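Local coordinates for hypothetical 39.9 kDa protein (Saccharomyces cerevisiae, PDB 2GA8) that acts as an ATP-dependent kinase of the P-loop type and could be involved in assembly of the endoplasmic reticulum membrane, at residues K37-A41 with I264-L268; R24-V30 with A289-I295; A8-L12 with I47-K51. All coordinates share one frame; numbering follows the deposited sequence.

Overall arrangement
All three contacts build the same nucleotide-binding core around its five-stranded parallel sheet. Interaction 2 is the sheet's middle, strand 25-30 beside strand 290-296. Interaction 1, its centre about 9 Å from that of interaction 2, sets helix 37-43 against strand 262-267, the neighbour of 25-30 on its other flank; Leu265 N lies 2.7 Å from Val27 O, a probable hydrogen bond. Here sits the sulfate, in the loop expected to bind ATP. Interaction 3 packs helices 4-17 and 47-58 together, its centre about 13 Å from that of interaction 2, where Val11 CG2 meets Val27 CG2 at 3.8 Å. From interaction 1 it is about 15 Å, centre to centre.

Interaction 1: residues K37-A41 with I264-L268. With SO4 (sulfate ion), chain G.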
loop_
_atom_site.group_PDB
_atom_site.type_symbol
_atom_site.label_atom_id
_atom_site.label_comp_id
_atom_site.label_asym_id
_atom_site.label_seq_id
_atom_site.Cartn_x
_atom_site.Cartn_y
_atom_site.Cartn_z
ATOM N N LYS A 37 10.828 0.572 7.326
ATOM C CA LYS A 37 10.174 0.688 6.028
ATOM C C LYS A 37 9.256 1.902 5.940
ATOM O O LYS A 37 9.190 2.560 4.902
ATOM C CB LYS A 37 9.396 -0.590 5.698
ATOM C CG LYS A 37 8.338 -0.988 6.707
ATOM C CD LYS A 37 7.675 -2.287 6.284
ATOM C CE LYS A 37 6.666 -2.766 7.314
ATOM N NZ LYS A 37 7.316 -3.155 8.604
ATOM N N SER A 38 8.555 2.206 7.025
ATOM C CA SER A 38 7.658 3.353 7.042
ATOM C C SER A 38 8.416 4.651 6.776
ATOM O O SER A 38 8.048 5.431 5.893
ATOM C CB SER A 38 6.934 3.438 8.392
ATOM O OG SER A 38 6.138 4.610 8.471
ATOM N N THR A 39 9.488 4.872 7.533
ATOM C CA THR A 39 10.288 6.082 7.396
ATOM C C THR A 39 11.009 6.175 6.057
ATOM O O THR A 39 11.080 7.251 5.464
ATOM C CB THR A 39 11.323 6.198 8.544
ATOM O OG1 THR A 39 12.256 5.114 8.474
ATOM C CG2 THR A 39 10.618 6.151 9.888
ATOM N N ILE A 40 11.544 5.054 5.581
ATOM C CA ILE A 40 12.238 5.043 4.303
ATOM C C ILE A 40 11.262 5.443 3.199
ATOM O O ILE A 40 11.589 6.253 2.333
ATOM C CB ILE A 40 12.826 3.640 3.998
ATOM C CG1 ILE A 40 13.975 3.336 4.972
ATOM C CG2 ILE A 40 13.317 3.574 2.561
ATOM C CD1 ILE A 40 14.449 1.895 4.939
ATOM N N ALA A 41 10.059 4.875 3.240
ATOM C CA ALA A 41 9.045 5.183 2.239
ATOM C C ALA A 41 8.705 6.671 2.261
ATOM O O ALA A 41 8.608 7.317 1.214
ATOM C CB ALA A 41 7.785 4.357 2.490
ATOM N N ILE A 264 4.525 4.337 -3.870
ATOM C CA ILE A 264 5.436 3.588 -3.026
ATOM C C ILE A 264 4.618 2.786 -2.021
ATOM O O ILE A 264 4.023 3.348 -1.115
ATOM C CB ILE A 264 6.389 4.547 -2.281
ATOM C CG1 ILE A 264 7.199 5.355 -3.300
ATOM C CG2 ILE A 264 7.315 3.759 -1.364
ATOM C CD1 ILE A 264 7.799 6.639 -2.727
ATOM N N LEU A 265 4.582 1.471 -2.205
ATOM C CA LEU A 265 3.830 0.602 -1.317
ATOM C C LEU A 265 4.795 -0.035 -0.335
ATOM O O LEU A 265 5.788 -0.633 -0.742
ATOM C CB LEU A 265 3.114 -0.487 -2.120
ATOM C CG LEU A 265 2.141 0.029 -3.186
ATOM C CD1 LEU A 265 2.845 0.102 -4.530
ATOM C CD2 LEU A 265 0.944 -0.901 -3.276
ATOM N N GLU A 266 4.516 0.113 0.957
ATOM C CA GLU A 266 5.385 -0.462 1.979
ATOM C C GLU A 266 4.556 -1.332 2.903
ATOM O O GLU A 266 3.423 -0.990 3.243
ATOM C CB GLU A 266 6.086 0.643 2.779
ATOM C CG GLU A 266 5.139 1.623 3.454
ATOM C CD GLU A 266 4.892 1.317 4.923
ATOM O OE1 GLU A 266 5.242 0.209 5.387
ATOM O OE2 GLU A 266 4.326 2.191 5.612
ATOM N N GLY A 267 5.116 -2.468 3.296
ATOM C CA GLY A 267 4.387 -3.357 4.180
ATOM C C GLY A 267 5.122 -4.643 4.489
ATOM O O GLY A 267 6.157 -4.960 3.895
ATOM N N LEU A 268 4.564 -5.396 5.425
ATOM C CA LEU A 268 5.146 -6.656 5.860
ATOM C C LEU A 268 5.044 -7.800 4.859
ATOM O O LEU A 268 5.988 -8.573 4.682
ATOM C CB LEU A 268 4.449 -7.125 7.137
ATOM C CG LEU A 268 4.477 -6.268 8.401
ATOM C CD1 LEU A 268 3.390 -6.755 9.355
ATOM C CD2 LEU A 268 5.853 -6.355 9.051
HETATM S S SO4 G . 8.680 -0.193 10.522
HETATM O O1 SO4 G . 7.811 -0.857 11.519
HETATM O O2 SO4 G . 7.880 0.766 9.738
HETATM O O3 SO4 G . 9.781 0.496 11.216
HETATM O O4 SO4 G . 9.251 -1.217 9.623
HETATM O O HOH W 1 4.976 4.848 5.236
#
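Lys37 crosses Glu266 at about a right angle, its CG and CD both 3.6 Å from OE1, then runs on past the backbone of Gly267. With chi1 at 58°, CG sits between the backbone N and carbonyl carbon, and a bend at the last torsion brings NZ round to the sulfate, where it bonds O4 at 2.9 Å. NZ also bonds Gly31 O, while Leu268 CD2 lies against it at 3.5 Å. The tight, apolar end is at Ala41, whose CB touches Ile264 CG2 and Glu266 CG, each at 3.9 Å. The other side, at Ser38, is looser and wetter: a water donates to Glu266 OE2 (2.8 Å) and to Ser38 O, so the carboxylate reaches the helix backbone indirectly. An alanine in place of Lys37, lacking the ammonium group, would probably leave the sulfate more weakly held and Gly31 O without its donor, with a gap opened over Gly267. Ser38 N also grips the anion, on O2 at 3.1 Å, and Gly34 N, Gly36 N and Arg309 add others. An anion held by backbone amides and a lysine at the start of a helix is characteristic of the Walker A P-loop, consistent with a place for an ATP phosphate.

Interaction 2: residues R24-V30 with A289-I295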
loop_
_atom_site.group_PDB
_atom_site.type_symbol
_atom_site.label_atom_id
_atom_site.label_comp_id
_atom_site.label_asym_id
_atom_site.label_seq_id
_atom_site.Cartn_x
_atom_site.Cartn_y
_atom_site.Cartn_z
ATOM N N ARG A 24 2.182 5.177 -14.458
ATOM C CA ARG A 24 2.833 5.303 -13.168
ATOM C C ARG A 24 3.731 4.115 -12.875
ATOM O O ARG A 24 3.554 3.030 -13.433
ATOM C CB ARG A 24 1.785 5.488 -12.055
ATOM C CG ARG A 24 0.534 4.645 -12.215
ATOM C CD ARG A 24 -0.448 4.810 -11.056
ATOM N NE ARG A 24 -0.894 6.188 -10.864
ATOM C CZ ARG A 24 -2.144 6.544 -10.580
ATOM N NH1 ARG A 24 -3.094 5.628 -10.461
ATOM N NH2 ARG A 24 -2.443 7.820 -10.387
ATOM N N VAL A 25 4.726 4.331 -12.027
ATOM C CA VAL A 25 5.629 3.255 -11.665
ATOM C C VAL A 25 5.365 2.925 -10.207
ATOM O O VAL A 25 4.974 3.791 -9.428
ATOM C CB VAL A 25 7.099 3.661 -11.859
ATOM C CG1 VAL A 25 7.348 3.989 -13.330
ATOM C CG2 VAL A 25 7.434 4.842 -10.982
ATOM N N CYS A 26 5.554 1.666 -9.847
ATOM C CA CYS A 26 5.314 1.243 -8.478
ATOM C C CYS A 26 6.594 0.796 -7.811
ATOM O O CYS A 26 7.508 0.293 -8.460
ATOM C CB CYS A 26 4.307 0.090 -8.438
ATOM S SG CYS A 26 2.617 0.549 -8.922
ATOM N N VAL A 27 6.648 0.993 -6.503
ATOM C CA VAL A 27 7.796 0.580 -5.723
ATOM C C VAL A 27 7.269 -0.232 -4.557
ATOM O O VAL A 27 6.340 0.192 -3.870
ATOM C CB VAL A 27 8.577 1.779 -5.159
ATOM C CG1 VAL A 27 9.751 1.278 -4.312
ATOM C CG2 VAL A 27 9.071 2.667 -6.297
ATOM N N ILE A 28 7.834 -1.416 -4.371
ATOM C CA ILE A 28 7.466 -2.275 -3.255
ATOM C C ILE A 28 8.617 -2.204 -2.263
ATOM O O ILE A 28 9.779 -2.362 -2.641
ATOM C CB ILE A 28 7.282 -3.755 -3.679
ATOM C CG1 ILE A 28 5.915 -3.944 -4.348
ATOM C CG2 ILE A 28 7.397 -4.669 -2.442
ATOM C CD1 ILE A 28 5.694 -5.350 -4.906
ATOM N N LEU A 29 8.291 -1.931 -1.003
ATOM C CA LEU A 29 9.297 -1.867 0.045
ATOM C C LEU A 29 8.808 -2.780 1.166
ATOM O O LEU A 29 7.784 -2.509 1.796
ATOM C CB LEU A 29 9.451 -0.435 0.570
ATOM C CG LEU A 29 10.421 -0.284 1.748
ATOM C CD1 LEU A 29 11.804 -0.797 1.349
ATOM C CD2 LEU A 29 10.490 1.186 2.170
ATOM N N VAL A 30 9.536 -3.867 1.392
ATOM C CA VAL A 30 9.186 -4.829 2.430
ATOM C C VAL A 30 10.225 -4.869 3.541
ATOM O O VAL A 30 11.427 -4.776 3.294
ATOM C CB VAL A 30 9.056 -6.266 1.848
ATOM C CG1 VAL A 30 9.028 -7.298 2.978
ATOM C CG2 VAL A 30 7.789 -6.378 1.014
ATOM N N ALA A 289 6.708 -1.925 -14.755
ATOM C CA ALA A 289 7.185 -0.704 -14.112
ATOM C C ALA A 289 7.182 -0.862 -12.598
ATOM O O ALA A 289 6.475 -0.147 -11.893
ATOM C CB ALA A 289 6.307 0.479 -14.522
ATOM N N LEU A 290 7.988 -1.801 -12.111
ATOM C CA LEU A 290 8.085 -2.074 -10.684
ATOM C C LEU A 290 9.519 -2.185 -10.176
ATOM O O LEU A 290 10.364 -2.816 -10.806
ATOM C CB LEU A 290 7.365 -3.387 -10.360
ATOM C CG LEU A 290 7.512 -3.897 -8.922
ATOM C CD1 LEU A 290 6.691 -3.015 -7.992
ATOM C CD2 LEU A 290 7.049 -5.344 -8.827
ATOM N N LEU A 291 9.781 -1.559 -9.032
ATOM C CA LEU A 291 11.078 -1.653 -8.371
ATOM C C LEU A 291 10.726 -2.337 -7.056
ATOM O O LEU A 291 9.712 -2.006 -6.441
ATOM C CB LEU A 291 11.684 -0.271 -8.115
ATOM C CG LEU A 291 12.388 0.319 -9.344
ATOM C CD1 LEU A 291 12.976 1.676 -9.001
ATOM C CD2 LEU A 291 13.482 -0.640 -9.809
ATOM N N VAL A 292 11.542 -3.302 -6.646
ATOM C CA VAL A 292 11.299 -4.057 -5.421
ATOM C C VAL A 292 12.487 -4.014 -4.463
ATOM O O VAL A 292 13.610 -4.337 -4.846
ATOM C CB VAL A 292 10.990 -5.533 -5.750
ATOM C CG1 VAL A 292 10.675 -6.306 -4.472
ATOM C CG2 VAL A 292 9.818 -5.608 -6.730
ATOM N N TYR A 293 12.222 -3.618 -3.219
ATOM C CA TYR A 293 13.252 -3.531 -2.186
ATOM C C TYR A 293 12.833 -4.304 -0.950
ATOM O O TYR A 293 11.670 -4.271 -0.538
ATOM C CB TYR A 293 13.497 -2.077 -1.789
ATOM C CG TYR A 293 13.980 -1.219 -2.931
ATOM C CD1 TYR A 293 15.286 -1.330 -3.409
ATOM C CD2 TYR A 293 13.119 -0.326 -3.564
ATOM C CE1 TYR A 293 15.722 -0.573 -4.494
ATOM C CE2 TYR A 293 13.541 0.434 -4.651
ATOM C CZ TYR A 293 14.840 0.306 -5.112
ATOM O OH TYR A 293 15.250 1.052 -6.195
ATOM N N LYS A 294 13.789 -5.008 -0.361
ATOM C CA LYS A 294 13.515 -5.773 0.842
ATOM C C LYS A 294 14.613 -5.392 1.822
ATOM O O LYS A 294 15.797 -5.481 1.505
ATOM C CB LYS A 294 13.542 -7.273 0.525
ATOM C CG LYS A 294 12.916 -8.156 1.592
ATOM C CD LYS A 294 13.844 -8.350 2.761
ATOM C CE LYS A 294 13.201 -9.226 3.825
ATOM N NZ LYS A 294 14.130 -9.439 4.957
ATOM N N ILE A 295 14.211 -4.945 3.005
ATOM C CA ILE A 295 15.164 -4.525 4.021
ATOM C C ILE A 295 15.721 -5.699 4.814
ATOM O O ILE A 295 14.972 -6.540 5.297
ATOM C CB ILE A 295 14.510 -3.536 5.019
ATOM C CG1 ILE A 295 13.953 -2.325 4.265
ATOM C CG2 ILE A 295 15.534 -3.091 6.068
ATOM C CD1 ILE A 295 13.147 -1.377 5.151
HETATM O O HOH W 2 3.274 0.387 -12.447
#
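Cys26 to Val30 pair in parallel register with Leu290 to Lys294, two neighbouring strands in the middle of the five-stranded parallel sheet of a P-loop kinase core. Six backbone hydrogen bonds join them, starting with Cys26 N to Ala289 O (2.9 Å, 176° at the hydrogen) and ending with Ile295 N to Val30 O. Strand 262-267 bonds the other edge of 25-30.

On the face carrying Val27, Leu29, Leu291 and Tyr293, the tyrosine is worth following outward. CB rests on Leu29 CD1 at 3.8 Å. Its ring stands with CG anti to the carbonyl carbon (chi1 -61°), which brings CD2 to 3.8 Å from Val27 CG1; CE2 is nearly as close to the same methyl. That methyl lies in the ring plane, at the edge. Farther out, OH reaches Asp10 CB of helix 4-17, which covers this face together with helix 37-43.

On the reverse face Ile28 CG1 meets Leu290 CD1 at 3.8 Å, their side chains crossing obliquely, whereas Ile28 and Val292 lie side by side. Lys294 carries its charge to Asp338 in a salt bridge. At the opening end of the pair, one water donates to both Arg24 O, at 2.8 Å, and Ala289 O, at 3.3 Å.

Interaction 3: residues A8-L12 with I47-K51; sequences ADDVL and IINEK
Ala8 packs against Ile47 and Ile48 where helix 4-17 meets helix 47-58, two helices outside the parallel sheet of the P-loop kinase core. Over these short segments the axes cross at -66° and come no closer than 10.7 Å, so side chains rather than backbones bridge the interval.

Apolar contacts carry the joint. The methyl of Ala8 is directed at the other helix and touches two neighbours in sequence, Ile47 CG2 at 3.8 Å and Ile48 CG1 at 4.0 Å. Ile48 is the main apolar group from its helix: CG1 stands anti to the carbonyl carbon (chi1 -66°), and this sends the chain past Ala8 until CD1 meets Val11 CG1, also at 4.0 Å. Those two side chains meet at about a right angle. The other branch of Ile48, CG2, approaches Leu12 CD2 more loosely, at 4.4 Å. Beneath this group, Val11 and Ile48 both touch Ile262 of the central sheet, which ties the helix pair to the strands.

The aliphatic stem of Lys51 slants over Leu12, CD against CD1, on the more exposed side, and Phe223 of helix 222-227 touches both residues. Bonding within each helix is routine, with Leu12 N to Ala8 O and Lys51 N to Ile47 O.

Charge plays a small part at the rim. A bend at the last torsion of Lys51 (chi4 -66°) turns its ammonium group aside from the line of its stem, and NZ ends 4.5 Å from Asp9 OD1, too far for a salt bridge.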
loop_
_atom_site.group_PDB
_atom_site.type_symbol
_atom_site.label_atom_id
_atom_site.label_comp_id
_atom_site.label_asym_id
_atom_site.label_seq_id
_atom_site.Cartn_x
_atom_site.Cartn_y
_atom_site.Cartn_z
ATOM N N ALA A 8 15.683 7.328 -4.928
ATOM C CA ALA A 8 14.923 8.302 -5.702
ATOM C C ALA A 8 15.450 8.342 -7.128
ATOM O O ALA A 8 14.675 8.432 -8.074
ATOM C CB ALA A 8 15.021 9.683 -5.063
ATOM N N ASP A 9 16.771 8.284 -7.286
ATOM C CA ASP A 9 17.348 8.297 -8.624
ATOM C C ASP A 9 16.925 7.069 -9.415
ATOM O O ASP A 9 16.583 7.172 -10.591
ATOM C CB ASP A 9 18.877 8.369 -8.568
ATOM C CG ASP A 9 19.380 9.716 -8.086
ATOM O OD1 ASP A 9 18.668 10.725 -8.280
ATOM O OD2 ASP A 9 20.497 9.767 -7.526
ATOM N N ASP A 10 16.940 5.905 -8.771
ATOM C CA ASP A 10 16.554 4.690 -9.463
ATOM C C ASP A 10 15.075 4.718 -9.831
ATOM O O ASP A 10 14.695 4.239 -10.893
ATOM C CB ASP A 10 16.878 3.455 -8.614
ATOM C CG ASP A 10 18.378 3.256 -8.429
ATOM O OD1 ASP A 10 19.137 3.521 -9.387
ATOM O OD2 ASP A 10 18.796 2.830 -7.336
ATOM N N VAL A 11 14.248 5.291 -8.962
ATOM C CA VAL A 11 12.814 5.387 -9.245
ATOM C C VAL A 11 12.598 6.294 -10.458
ATOM O O VAL A 11 11.842 5.959 -11.370
ATOM C CB VAL A 11 12.043 5.960 -8.039
ATOM C CG1 VAL A 11 10.594 6.239 -8.426
ATOM C CG2 VAL A 11 12.092 4.978 -6.886
ATOM N N LEU A 12 13.277 7.438 -10.481
ATOM C CA LEU A 12 13.138 8.361 -11.600
ATOM C C LEU A 12 13.674 7.755 -12.891
ATOM O O LEU A 12 13.182 8.053 -13.977
ATOM C CB LEU A 12 13.859 9.681 -11.305
ATOM C CG LEU A 12 13.279 10.492 -10.143
ATOM C CD1 LEU A 12 14.057 11.789 -9.977
ATOM C CD2 LEU A 12 11.814 10.788 -10.412
ATOM N N ILE A 47 11.547 13.245 -0.941
ATOM C CA ILE A 47 12.669 13.622 -1.799
ATOM C C ILE A 47 12.213 13.816 -3.242
ATOM O O ILE A 47 12.569 14.801 -3.894
ATOM C CB ILE A 47 13.777 12.549 -1.774
ATOM C CG1 ILE A 47 14.479 12.566 -0.413
ATOM C CG2 ILE A 47 14.769 12.785 -2.907
ATOM C CD1 ILE A 47 15.475 11.433 -0.219
ATOM N N ILE A 48 11.419 12.875 -3.736
ATOM C CA ILE A 48 10.933 12.952 -5.108
ATOM C C ILE A 48 10.039 14.167 -5.328
ATOM O O ILE A 48 10.211 14.901 -6.303
ATOM C CB ILE A 48 10.172 11.663 -5.495
ATOM C CG1 ILE A 48 11.158 10.484 -5.526
ATOM C CG2 ILE A 48 9.498 11.840 -6.858
ATOM C CD1 ILE A 48 10.506 9.108 -5.688
ATOM N N ASN A 49 9.089 14.386 -4.428
ATOM C CA ASN A 49 8.194 15.524 -4.581
ATOM C C ASN A 49 8.943 16.846 -4.488
ATOM O O ASN A 49 8.609 17.797 -5.190
ATOM C CB ASN A 49 7.071 15.468 -3.546
ATOM C CG ASN A 49 6.084 14.357 -3.835
ATOM O OD1 ASN A 49 5.776 14.085 -4.997
ATOM N ND2 ASN A 49 5.572 13.721 -2.789
ATOM N N GLU A 50 9.958 16.903 -3.631
ATOM C CA GLU A 50 10.747 18.127 -3.491
ATOM C C GLU A 50 11.492 18.437 -4.784
ATOM O O GLU A 50 11.543 19.591 -5.220
ATOM C CB GLU A 50 11.730 17.994 -2.327
ATOM C CG GLU A 50 11.082 18.237 -0.977
ATOM C CD GLU A 50 12.009 17.935 0.185
ATOM O OE1 GLU A 50 13.198 18.313 0.112
ATOM O OE2 GLU A 50 11.541 17.326 1.175
ATOM N N LYS A 51 12.067 17.407 -5.400
ATOM C CA LYS A 51 12.783 17.585 -6.654
ATOM C C LYS A 51 11.821 18.113 -7.710
ATOM O O LYS A 51 12.172 18.990 -8.505
ATOM C CB LYS A 51 13.367 16.256 -7.135
ATOM C CG LYS A 51 14.561 15.759 -6.345
ATOM C CD LYS A 51 14.923 14.344 -6.776
ATOM C CE LYS A 51 16.239 13.885 -6.173
ATOM N NZ LYS A 51 17.388 14.686 -6.686
#